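Local coordinates for protein autotransporter adhesin (PDB 4ERR) that directs the DUF5 effector domain of a Vibrio vulnificus MARTX toxin to membranes, as its four-helical-bundle membrane localization domain, at the interface of chains A and B. Sequence-based numbering; all coordinates share one arbitrary frame. Chains: chain A/B, Autotransporter adhesin.

The interface of chains A and B. Residues chain A 4-7, 73, 77; chain B 32, 35-36, 47, 50.
B:His36, near the C-terminal end of helix 7-37, turns the edge of its imidazole to the N-terminal segment of chain A and donates a hydrogen bond from NE2 to the backbone carbonyl O of A:Phe5, 2.7 Å away. The bond is fairly straight, 156° at the hydrogen. The oxygen lies close to the ring plane, but NE2 stands above the carbonyl plane, 47° out of it, and so does not follow a lone pair. CG of B:His36 stands anti to the carbonyl carbon (chi1 -69°), which carries the ring out to the chain A segment. B:His36 CE1 lies 3.3 Å from the carbonyl O of A:Ile4, and the methyl CG2 of A:Thr6 sits over the rim of one face. The A:Phe5 phenyl group points away from this contact, which uses the residue's backbone.

Apolar packing continues around B:Leu32. Both methyls of its fork lean on the A:Phe5 carbonyl from one side, B:Leu32 CD1 lying 3.4 Å from A:Phe5 O, and probably help shield the hydrogen bond. The leucine slides antiparallel past A:Ile4, with CD1 against CG2, and past A:Val7, where B:Leu32 CD2 is 3.8 Å from A:Val7 CG2. A:Leu73 meets B:Leu32 tip to tip, CD1 to CD1, at 4.2 Å. The CD1 end of A:Ile4 crosses B:Val35 CG1 at roughly a right angle.

Farther along, A:Val77 spreads its two methyls: CG2 packs 3.6 Å from B:Leu50 CD2, while CG1, anti to the backbone N, rests against the carbonyl O of B:Ser47.

This mixed polar and apolar patch packs chain A's N-terminal segment and helix 65-81 on chain B helices 7-37 and 41-60; with its two-fold twin it helps hold together the crystal's helical dimer, which may not be the biological form.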
loop_
_atom_site.group_PDB
_atom_site.type_symbol
_atom_site.label_atom_id
_atom_site.label_comp_id
_atom_site.label_asym_id
_atom_site.label_seq_id
_atom_site.Cartn_x
_atom_site.Cartn_y
_atom_site.Cartn_z
ATOM N N ILE A 4 -6.833 -7.224 -21.089
ATOM C CA ILE A 4 -5.949 -7.137 -19.921
ATOM C C ILE A 4 -5.305 -5.756 -19.887
ATOM O O ILE A 4 -4.867 -5.267 -20.926
ATOM C CB ILE A 4 -4.799 -8.176 -19.981
ATOM C CG1 ILE A 4 -5.356 -9.588 -20.196
ATOM C CG2 ILE A 4 -3.984 -8.133 -18.711
ATOM C CD1 ILE A 4 -4.286 -10.661 -20.447
ATOM N N PHE A 5 -5.234 -5.129 -18.705
ATOM C CA PHE A 5 -4.540 -3.850 -18.589
ATOM C C PHE A 5 -3.158 -3.913 -19.235
ATOM O O PHE A 5 -2.399 -4.888 -19.031
ATOM C CB PHE A 5 -4.216 -3.499 -17.126
ATOM C CG PHE A 5 -5.383 -3.095 -16.251
ATOM C CD1 PHE A 5 -6.348 -2.183 -16.664
ATOM C CD2 PHE A 5 -5.421 -3.554 -14.931
ATOM C CE1 PHE A 5 -7.349 -1.801 -15.799
ATOM C CE2 PHE A 5 -6.398 -3.158 -14.061
ATOM C CZ PHE A 5 -7.360 -2.282 -14.490
ATOM N N THR A 6 -2.788 -2.852 -19.929
ATOM C CA THR A 6 -1.367 -2.623 -20.198
ATOM C C THR A 6 -0.716 -2.151 -18.870
ATOM O O THR A 6 -1.410 -1.818 -17.899
ATOM C CB THR A 6 -1.169 -1.539 -21.253
ATOM O OG1 THR A 6 -1.714 -0.300 -20.763
ATOM C CG2 THR A 6 -1.827 -1.934 -22.601
ATOM N N VAL A 7 0.608 -2.099 -18.814
ATOM C CA VAL A 7 1.290 -1.600 -17.630
ATOM C C VAL A 7 0.828 -0.167 -17.328
ATOM O O VAL A 7 0.536 0.152 -16.203
ATOM C CB VAL A 7 2.814 -1.675 -17.760
ATOM C CG1 VAL A 7 3.495 -0.841 -16.671
ATOM C CG2 VAL A 7 3.253 -3.151 -17.715
ATOM N N LEU A 73 -6.634 -6.789 -12.140
ATOM C CA LEU A 73 -5.785 -7.385 -13.160
ATOM C C LEU A 73 -5.888 -8.916 -13.145
ATOM O O LEU A 73 -6.018 -9.538 -14.203
ATOM C CB LEU A 73 -4.329 -6.947 -12.982
ATOM C CG LEU A 73 -3.313 -7.589 -13.931
ATOM C CD1 LEU A 73 -3.574 -7.214 -15.399
ATOM C CD2 LEU A 73 -1.876 -7.255 -13.515
ATOM N N VAL A 77 -6.888 -11.472 -16.267
ATOM C CA VAL A 77 -6.037 -12.564 -16.735
ATOM C C VAL A 77 -6.743 -13.923 -16.650
ATOM O O VAL A 77 -6.658 -14.724 -17.582
ATOM C CB VAL A 77 -4.713 -12.611 -15.984
ATOM C CG1 VAL A 77 -3.867 -13.827 -16.449
ATOM C CG2 VAL A 77 -3.973 -11.318 -16.216
ATOM N N LEU B 32 3.830 -8.533 -17.144
ATOM C CA LEU B 32 2.699 -7.968 -17.875
ATOM C C LEU B 32 3.150 -7.428 -19.236
ATOM O O LEU B 32 2.470 -7.625 -20.246
ATOM C CB LEU B 32 2.023 -6.886 -17.022
ATOM C CG LEU B 32 0.804 -6.191 -17.617
ATOM C CD1 LEU B 32 -0.263 -7.245 -17.933
ATOM C CD2 LEU B 32 0.235 -5.166 -16.624
ATOM N N VAL B 35 3.490 -10.356 -21.521
ATOM C CA VAL B 35 2.190 -10.806 -22.005
ATOM C C VAL B 35 1.791 -9.986 -23.255
ATOM O O VAL B 35 1.418 -10.547 -24.276
ATOM C CB VAL B 35 1.087 -10.709 -20.907
ATOM C CG1 VAL B 35 -0.292 -10.919 -21.517
ATOM C CG2 VAL B 35 1.336 -11.719 -19.736
ATOM N N HIS B 36 1.911 -8.661 -23.189
ATOM C CA HIS B 36 1.496 -7.823 -24.308
ATOM C C HIS B 36 2.433 -7.838 -25.499
ATOM O O HIS B 36 2.013 -7.538 -26.612
ATOM C CB HIS B 36 1.240 -6.399 -23.825
ATOM C CG HIS B 36 0.026 -6.280 -22.954
ATOM N ND1 HIS B 36 -1.250 -6.435 -23.453
ATOM C CD2 HIS B 36 -0.117 -6.007 -21.628
ATOM C CE1 HIS B 36 -2.125 -6.264 -22.472
ATOM N NE2 HIS B 36 -1.466 -6.012 -21.358
ATOM N N SER B 47 0.807 -15.476 -19.734
ATOM C CA SER B 47 -0.354 -15.136 -18.921
ATOM C C SER B 47 -0.485 -16.052 -17.720
ATOM O O SER B 47 -0.788 -15.602 -16.628
ATOM C CB SER B 47 -1.631 -15.152 -19.762
ATOM O OG SER B 47 -1.548 -14.160 -20.765
ATOM N N LEU B 50 2.081 -14.765 -15.287
ATOM C CA LEU B 50 1.612 -13.516 -14.698
ATOM C C LEU B 50 0.641 -13.812 -13.540
ATOM O O LEU B 50 0.765 -13.253 -12.448
ATOM C CB LEU B 50 0.930 -12.653 -15.759
ATOM C CG LEU B 50 0.286 -11.364 -15.281
ATOM C CD1 LEU B 50 1.308 -10.462 -14.624
ATOM C CD2 LEU B 50 -0.390 -10.679 -16.456
#